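Local coordinates for protein thiamin pyrophosphokinase (Geobacillus thermodenitrificans, PDB 3K94) that probably catalyses the transfer of a pyrophosphate group from ATP to thiamin, yielding thiamin diphosphate and AMP, at residues T79-A84 and V113-K118; R43-F48 and L85-E90. One frame throughout, in Å; residues are numbered along the deposited sequence.

Contact 1: T79-A84 and V113-K118; sequences TDMEIA and VELLLK
Leu115 reaches from helix 106-118 to the neighbouring helix at Glu82, and the two side chains cross at about a right angle. The two methyls of Leu115 divide the work. CD1 of Leu115 rests on the backbone, 3.8 Å from Glu82 CA, while CD2 lies against the aliphatic part of the same residue, 3.8 Å from Glu82 CG. Glu82 offers this flank because CG stands anti to the backbone N (chi1 171°) and the chain runs on extended, carrying the carboxylate past the leucine. There, Glu82 OE2 and Lys118 NZ stop 4.4 Å apart, too far for a salt bridge. A water closes the gap, donating to OE2 and accepting from the ammonium, so the opposite charges meet through solvent at the exposed margin. Deeper in, Met81, present as selenomethionine, adds a looser apolar touch, its CG 4.3 Å from Leu115 CD1. Thr79 is the N-cap: its OG1 accepts from Glu82 N at 3.2 Å, fixing the first turn from which Glu82 projects. The short helical segments run nearly parallel, at 22°, with axes 10.8 Å apart. Leu184 of the second subunit packs on both Glu82 and Leu115. Within the chain, Asp80 and Ala84 touch Val30 of strand 28-30 and Leu116 touches strand 131-136, so the pair packs against strands of the central sheet.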
ATOM      1  N   THR B  79       6.846  11.190  12.047  1.00 31.78           N
ATOM      2  CA  THR B  79       7.422  11.334  10.718  1.00 33.46           C
ATOM      3  C   THR B  79       7.240  12.775  10.256  1.00 30.31           C
ATOM      4  O   THR B  79       6.424  13.516  10.804  1.00 26.86           O
ATOM      5  CB  THR B  79       6.782  10.384   9.688  1.00 35.12           C
ATOM      6  OG1 THR B  79       5.408  10.728   9.513  1.00 34.27           O
ATOM      7  CG2 THR B  79       6.877   8.932  10.151  1.00 39.11           C
ATOM      8  N   ASP B  80       8.000  13.166   9.244  1.00 29.23           N
ATOM      9  CA  ASP B  80       7.902  14.506   8.695  1.00 26.47           C
ATOM     10  C   ASP B  80       6.557  14.754   8.015  1.00 27.72           C
ATOM     11  O   ASP B  80       6.047  15.870   8.036  1.00 29.33           O
ATOM     12  CB  ASP B  80       9.063  14.754   7.736  1.00 26.56           C
ATOM     13  CG  ASP B  80      10.408  14.647   8.433  1.00 33.44           C
ATOM     14  OD1 ASP B  80      10.462  14.944   9.645  1.00 33.33           O
ATOM     15  OD2 ASP B  80      11.405  14.257   7.787  1.00 34.17           O
HETATM   16  N   MSE B  81       5.991  13.713   7.407  1.00 25.22           N
HETATM   17  CA  MSE B  81       4.689  13.825   6.784  1.00 22.20           C
HETATM   18  C   MSE B  81       3.630  14.093   7.854  1.00 21.65           C
HETATM   19  O   MSE B  81       2.698  14.883   7.655  1.00 25.10           O
HETATM   20  CB  MSE B  81       4.355  12.534   6.038  1.00 31.77           C
HETATM   21  CG  MSE B  81       3.027  12.577   5.316  1.00 33.01           C
HETATM   22 SE   MSE B  81       3.079  13.828   3.823  0.84 36.43          SE
HETATM   23  CE  MSE B  81       4.271  12.907   2.591  1.00 25.78           C
ATOM     24  N   GLU B  82       3.780  13.425   8.992  1.00 25.89           N
ATOM     25  CA  GLU B  82       2.843  13.568  10.097  1.00 26.90           C
ATOM     26  C   GLU B  82       2.836  14.997  10.635  1.00 24.63           C
ATOM     27  O   GLU B  82       1.778  15.609  10.762  1.00 28.64           O
ATOM     28  CB  GLU B  82       3.178  12.597  11.234  1.00 25.22           C
ATOM     29  CG  GLU B  82       2.365  12.864  12.483  1.00 28.51           C
ATOM     30  CD  GLU B  82       2.484  11.762  13.513  1.00 37.31           C
ATOM     31  OE1 GLU B  82       3.507  11.050  13.509  1.00 39.56           O
ATOM     32  OE2 GLU B  82       1.555  11.611  14.330  1.00 42.20           O
ATOM     33  N   ILE B  83       4.009  15.539  10.937  1.00 22.30           N
ATOM     34  CA  ILE B  83       4.030  16.909  11.438  1.00 27.05           C
ATOM     35  C   ILE B  83       3.485  17.865  10.388  1.00 25.31           C
ATOM     36  O   ILE B  83       2.741  18.797  10.728  1.00 21.70           O
ATOM     37  CB  ILE B  83       5.413  17.368  11.992  1.00 39.27           C
ATOM     38  CG1 ILE B  83       6.523  17.228  10.952  1.00 35.49           C
ATOM     39  CG2 ILE B  83       5.776  16.579  13.245  1.00 43.27           C
ATOM     40  CD1 ILE B  83       7.906  17.493  11.528  1.00 33.92           C
ATOM     41  N   ALA B  84       3.814  17.616   9.116  1.00 21.94           N
ATOM     42  CA  ALA B  84       3.265  18.447   8.041  1.00 23.05           C
ATOM     43  C   ALA B  84       1.739  18.374   8.023  1.00 24.96           C
ATOM     44  O   ALA B  84       1.056  19.390   7.968  1.00 25.47           O
ATOM     45  CB  ALA B  84       3.855  18.058   6.675  1.00 18.17           C
ATOM     46  N   VAL B 113      -1.431   5.954   5.642  1.00 21.91           N
ATOM     47  CA  VAL B 113      -2.856   5.596   5.662  1.00 24.12           C
ATOM     48  C   VAL B 113      -3.428   5.725   7.086  1.00 27.69           C
ATOM     49  O   VAL B 113      -4.561   6.170   7.267  1.00 26.83           O
ATOM     50  CB  VAL B 113      -3.110   4.164   5.118  1.00 25.46           C
ATOM     51  CG1 VAL B 113      -4.544   3.749   5.354  1.00 28.27           C
ATOM     52  CG2 VAL B 113      -2.797   4.081   3.621  1.00 25.48           C
ATOM     53  N   GLU B 114      -2.642   5.346   8.095  1.00 25.10           N
ATOM     54  CA  GLU B 114      -3.067   5.526   9.487  1.00 26.82           C
ATOM     55  C   GLU B 114      -3.297   7.005   9.833  1.00 28.16           C
ATOM     56  O   GLU B 114      -4.184   7.332  10.625  1.00 27.88           O
ATOM     57  CB  GLU B 114      -2.076   4.874  10.461  1.00 27.42           C
ATOM     58  CG  GLU B 114      -1.997   3.346  10.307  1.00 29.48           C
ATOM     59  CD  GLU B 114      -3.340   2.659  10.540  1.00 39.18           C
ATOM     60  OE1 GLU B 114      -4.002   2.960  11.558  1.00 41.74           O
ATOM     61  OE2 GLU B 114      -3.732   1.804   9.713  1.00 42.26           O
ATOM     62  N   LEU B 115      -2.505   7.893   9.234  1.00 25.80           N
ATOM     63  CA  LEU B 115      -2.720   9.338   9.375  1.00 28.78           C
ATOM     64  C   LEU B 115      -4.059   9.761   8.776  1.00 29.44           C
ATOM     65  O   LEU B 115      -4.808  10.521   9.386  1.00 26.92           O
ATOM     66  CB  LEU B 115      -1.592  10.128   8.703  1.00 30.57           C
ATOM     67  CG  LEU B 115      -0.272  10.236   9.458  1.00 34.36           C
ATOM     68  CD1 LEU B 115       0.821  10.757   8.541  1.00 36.21           C
ATOM     69  CD2 LEU B 115      -0.459  11.165  10.638  1.00 37.15           C
ATOM     70  N   LEU B 116      -4.370   9.275   7.578  1.00 26.17           N
ATOM     71  CA  LEU B 116      -5.680   9.553   7.009  1.00 28.36           C
ATOM     72  C   LEU B 116      -6.805   9.083   7.948  1.00 29.51           C
ATOM     73  O   LEU B 116      -7.814   9.778   8.135  1.00 26.80           O
ATOM     74  CB  LEU B 116      -5.814   8.937   5.615  1.00 27.34           C
ATOM     75  CG  LEU B 116      -5.377   9.861   4.469  1.00 27.17           C
ATOM     76  CD1 LEU B 116      -3.971  10.370   4.698  1.00 24.98           C
ATOM     77  CD2 LEU B 116      -5.490   9.150   3.120  1.00 24.12           C
ATOM     78  N   LEU B 117      -6.624   7.905   8.536  1.00 27.77           N
ATOM     79  CA  LEU B 117      -7.601   7.363   9.480  1.00 28.98           C
ATOM     80  C   LEU B 117      -7.727   8.203  10.731  1.00 30.12           C
ATOM     81  O   LEU B 117      -8.831   8.455  11.202  1.00 31.43           O
ATOM     82  CB  LEU B 117      -7.243   5.936   9.872  1.00 27.79           C
ATOM     83  CG  LEU B 117      -7.412   4.992   8.696  1.00 36.75           C
ATOM     84  CD1 LEU B 117      -6.826   3.642   9.042  1.00 38.01           C
ATOM     85  CD2 LEU B 117      -8.896   4.911   8.332  1.00 39.78           C
ATOM     86  N   LYS B 118      -6.594   8.629  11.277  1.00 33.56           N
ATOM     87  CA  LYS B 118      -6.618   9.512  12.432  1.00 34.30           C
ATOM     88  C   LYS B 118      -7.426  10.765  12.121  1.00 36.82           C
ATOM     89  O   LYS B 118      -8.190  11.242  12.962  1.00 41.20           O
ATOM     90  CB  LYS B 118      -5.208   9.882  12.883  1.00 33.98           C
ATOM     91  CG  LYS B 118      -5.192  10.980  13.944  1.00 32.26           C
ATOM     92  CD  LYS B 118      -3.785  11.267  14.431  1.00 29.87           C
ATOM     93  CE  LYS B 118      -3.775  12.328  15.518  1.00 29.66           C
ATOM     94  NZ  LYS B 118      -2.428  12.417  16.143  1.00 28.76           N
TER
HETATM   95  O   HOH W   1      -0.833  12.866  14.268  1.00 37.02           O

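Contact 2: R43-F48 and L85-E90; sequences RPVRAF and LDWAVE
The guanidinium of Arg46 lies flat on the indole of Trp87, the planes only 5° apart and the centres 4.2 Å apart, which defines a stacked cation-pi pair. Its overlap is offset, with the pyrrole nitrogen NE1 lying beneath the rim of the guanidinium. The same indole face also takes the arginine's aliphatic part: CD of Arg46 sits 3.7 Å from the centroid of the six-membered ring and 13° off its normal, a CH-pi contact over the face. A bend at chi3 (-74°) lets CD and the guanidinium share this face, and Arg46 NE comes within 3.6 Å of Trp87 CE2.

Phe48 approaches from the same side of the indole plane but obliquely, meeting the root of the side chain with CZ 3.9 Å from Trp87 CB. At the far end of the indole, Val45 CG2 is 4.3 Å from Trp87 CH2, a slighter touch. Phe48 also meets the ring of Trp72, while Trp87 leans on Val28, which ties helix 80-88 to neighbouring strands of the parallel part of the sheet. With the indole gone, as in an alanine here, Arg46 would probably lose both the flat support of its guanidinium and the CH-pi partner of CD, while Phe48 CZ would keep CB but lose its touch with the ring.

Between these two segments the attachment therefore relies on dispersion and cation-pi attraction. The aromatic face would help to hold the arginine's charge in a partly buried setting, where its ion pair with Asp70 is long and weak.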
ATOM      1  N   ARG B  43       7.301  27.679  -4.831  1.00 34.02           N
ATOM      2  CA  ARG B  43       7.823  27.961  -3.496  1.00 34.87           C
ATOM      3  C   ARG B  43       6.944  27.338  -2.425  1.00 29.05           C
ATOM      4  O   ARG B  43       5.766  27.666  -2.318  1.00 34.01           O
ATOM      5  CB  ARG B  43       7.929  29.459  -3.238  1.00 38.15           C
ATOM      6  CG  ARG B  43       8.742  29.778  -1.985  1.00 42.69           C
ATOM      7  CD  ARG B  43       8.588  31.233  -1.581  1.00 48.20           C
ATOM      8  NE  ARG B  43       9.566  31.627  -0.574  1.00 53.28           N
ATOM      9  CZ  ARG B  43       9.374  31.505   0.733  1.00 57.52           C
ATOM     10  NH1 ARG B  43       8.235  30.995   1.190  1.00 59.20           N
ATOM     11  NH2 ARG B  43      10.318  31.889   1.581  1.00 58.38           N
ATOM     12  N   PRO B  44       7.519  26.432  -1.628  1.00 23.79           N
ATOM     13  CA  PRO B  44       6.758  25.846  -0.530  1.00 26.37           C
ATOM     14  C   PRO B  44       6.417  26.959   0.445  1.00 27.43           C
ATOM     15  O   PRO B  44       7.280  27.775   0.754  1.00 27.96           O
ATOM     16  CB  PRO B  44       7.758  24.879   0.121  1.00 26.08           C
ATOM     17  CG  PRO B  44       8.907  24.777  -0.815  1.00 28.82           C
ATOM     18  CD  PRO B  44       8.936  26.051  -1.585  1.00 29.44           C
ATOM     19  N   VAL B  45       5.189  27.005   0.929  1.00 26.44           N
ATOM     20  CA  VAL B  45       4.861  28.017   1.915  1.00 31.90           C
ATOM     21  C   VAL B  45       5.486  27.582   3.230  1.00 32.35           C
ATOM     22  O   VAL B  45       5.646  28.371   4.168  1.00 33.11           O
ATOM     23  CB  VAL B  45       3.355  28.192   2.045  1.00 34.37           C
ATOM     24  CG1 VAL B  45       2.773  28.660   0.702  1.00 31.27           C
ATOM     25  CG2 VAL B  45       2.722  26.891   2.489  1.00 33.73           C
ATOM     26  N   ARG B  46       5.886  26.320   3.260  1.00 30.77           N
ATOM     27  CA  ARG B  46       6.397  25.704   4.469  1.00 36.02           C
ATOM     28  C   ARG B  46       7.088  24.395   4.097  1.00 29.34           C
ATOM     29  O   ARG B  46       6.695  23.753   3.134  1.00 29.86           O
ATOM     30  CB  ARG B  46       5.229  25.440   5.415  1.00 39.06           C
ATOM     31  CG  ARG B  46       5.628  25.042   6.797  1.00 46.10           C
ATOM     32  CD  ARG B  46       4.481  25.296   7.753  1.00 54.36           C
ATOM     33  NE  ARG B  46       4.318  26.718   8.038  1.00 59.50           N
ATOM     34  CZ  ARG B  46       4.363  27.244   9.260  1.00 63.74           C
ATOM     35  NH1 ARG B  46       4.561  26.467  10.321  1.00 61.10           N
ATOM     36  NH2 ARG B  46       4.201  28.550   9.425  1.00 66.73           N
ATOM     37  N   ALA B  47       8.136  24.025   4.830  1.00 22.81           N
ATOM     38  CA  ALA B  47       8.767  22.716   4.666  1.00 24.83           C
ATOM     39  C   ALA B  47       8.997  22.040   6.018  1.00 28.69           C
ATOM     40  O   ALA B  47       9.158  22.702   7.040  1.00 31.22           O
ATOM     41  CB  ALA B  47      10.079  22.828   3.900  1.00 22.60           C
ATOM     42  N   PHE B  48       9.008  20.715   6.017  1.00 26.41           N
ATOM     43  CA  PHE B  48       9.161  19.939   7.242  1.00 27.93           C
ATOM     44  C   PHE B  48      10.175  18.833   7.026  1.00 27.08           C
ATOM     45  O   PHE B  48      10.094  18.097   6.045  1.00 27.10           O
ATOM     46  CB  PHE B  48       7.838  19.284   7.617  1.00 28.27           C
ATOM     47  CG  PHE B  48       6.749  20.252   7.940  1.00 29.44           C
ATOM     48  CD1 PHE B  48       5.959  20.785   6.938  1.00 29.08           C
ATOM     49  CD2 PHE B  48       6.488  20.604   9.254  1.00 29.43           C
ATOM     50  CE1 PHE B  48       4.936  21.663   7.239  1.00 29.82           C
ATOM     51  CE2 PHE B  48       5.461  21.476   9.561  1.00 28.17           C
ATOM     52  CZ  PHE B  48       4.686  22.013   8.553  1.00 27.53           C
ATOM     53  N   LEU B  85       1.200  17.162   8.093  1.00 27.18           N
ATOM     54  CA  LEU B  85      -0.247  17.011   8.057  1.00 23.95           C
ATOM     55  C   LEU B  85      -0.911  17.590   9.313  1.00 25.91           C
ATOM     56  O   LEU B  85      -1.946  18.253   9.214  1.00 25.48           O
ATOM     57  CB  LEU B  85      -0.655  15.556   7.857  1.00 25.81           C
ATOM     58  CG  LEU B  85      -2.164  15.340   7.738  1.00 24.44           C
ATOM     59  CD1 LEU B  85      -2.761  16.044   6.509  1.00 23.42           C
ATOM     60  CD2 LEU B  85      -2.450  13.871   7.722  1.00 24.71           C
ATOM     61  N   ASP B  86      -0.314  17.340  10.479  1.00 24.95           N
ATOM     62  CA  ASP B  86      -0.802  17.904  11.733  1.00 23.69           C
ATOM     63  C   ASP B  86      -1.000  19.429  11.599  1.00 29.05           C
ATOM     64  O   ASP B  86      -1.974  19.997  12.095  1.00 31.98           O
ATOM     65  CB  ASP B  86       0.184  17.602  12.865  1.00 26.87           C
ATOM     66  CG  ASP B  86       0.140  16.154  13.328  1.00 28.85           C
ATOM     67  OD1 ASP B  86      -0.822  15.425  12.990  1.00 30.16           O
ATOM     68  OD2 ASP B  86       1.084  15.744  14.040  1.00 27.97           O
ATOM     69  N   TRP B  87      -0.073  20.085  10.912  1.00 26.82           N
ATOM     70  CA  TRP B  87      -0.165  21.521  10.697  1.00 22.60           C
ATOM     71  C   TRP B  87      -1.251  21.824   9.666  1.00 26.84           C
ATOM     72  O   TRP B  87      -2.161  22.617   9.915  1.00 30.48           O
ATOM     73  CB  TRP B  87       1.197  22.103  10.272  1.00 24.72           C
ATOM     74  CG  TRP B  87       1.120  23.529   9.775  1.00 24.91           C
ATOM     75  CD1 TRP B  87       1.115  24.669  10.540  1.00 22.95           C
ATOM     76  CD2 TRP B  87       1.020  23.965   8.409  1.00 27.76           C
ATOM     77  NE1 TRP B  87       1.009  25.777   9.734  1.00 21.83           N
ATOM     78  CE2 TRP B  87       0.953  25.378   8.425  1.00 28.80           C
ATOM     79  CE3 TRP B  87       0.970  23.302   7.177  1.00 31.52           C
ATOM     80  CZ2 TRP B  87       0.842  26.137   7.257  1.00 33.71           C
ATOM     81  CZ3 TRP B  87       0.870  24.060   6.016  1.00 31.01           C
ATOM     82  CH2 TRP B  87       0.803  25.460   6.067  1.00 34.12           C
ATOM     83  N   ALA B  88      -1.155  21.182   8.508  1.00 28.17           N
ATOM     84  CA  ALA B  88      -2.133  21.355   7.433  1.00 25.30           C
ATOM     85  C   ALA B  88      -3.588  21.300   7.900  1.00 28.01           C
ATOM     86  O   ALA B  88      -4.400  22.123   7.485  1.00 30.01           O
ATOM     87  CB  ALA B  88      -1.901  20.316   6.339  1.00 21.68           C
ATOM     88  N   VAL B  89      -3.932  20.326   8.739  1.00 25.06           N
ATOM     89  CA  VAL B  89      -5.331  20.186   9.160  1.00 30.50           C
ATOM     90  C   VAL B  89      -5.837  21.333  10.041  1.00 34.57           C
ATOM     91  O   VAL B  89      -7.015  21.369  10.388  1.00 37.03           O
ATOM     92  CB  VAL B  89      -5.613  18.856   9.890  1.00 30.24           C
ATOM     93  CG1 VAL B  89      -5.257  17.679   9.004  1.00 31.74           C
ATOM     94  CG2 VAL B  89      -4.867  18.804  11.222  1.00 27.10           C
ATOM     95  N   GLU B  90      -4.952  22.260  10.401  1.00 35.49           N
ATOM     96  CA  GLU B  90      -5.347  23.438  11.171  1.00 39.14           C
ATOM     97  C   GLU B  90      -5.628  24.659  10.304  1.00 39.19           C
ATOM     98  O   GLU B  90      -6.060  25.694  10.815  1.00 40.00           O
ATOM     99  CB  GLU B  90      -4.271  23.811  12.195  1.00 40.34           C
ATOM    100  CG  GLU B  90      -4.072  22.802  13.294  1.00 42.40           C
ATOM    101  CD  GLU B  90      -2.998  23.229  14.272  1.00 47.44           C
ATOM    102  OE1 GLU B  90      -2.966  22.674  15.386  1.00 52.80           O
ATOM    103  OE2 GLU B  90      -2.187  24.121  13.930  1.00 45.70           O
TER

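In the fold
Contacts 1 and 2 share helix 80-88, gripped on different sides: 113-118 joins it to a neighbouring helix near its start, and 43-48 joins its later turns to a sheet strand. They meet directly, with Ala84 CB 3.5 Å from Phe48 CD1 and Leu85 CD2 4.0 Å from Leu115 CB, although their centres lie about 12 Å apart. Both are partly buried. Contact 1, nearer the middle of the chain, pairs aliphatic packing with a water-bridged charge pair and borders the second subunit. Contact 2 lies farther out, about 14 Å from the chain centre, is untouched by the partner chain, and relies instead on a cation-pi stack, a CH-pi contact and an oblique aromatic neighbour.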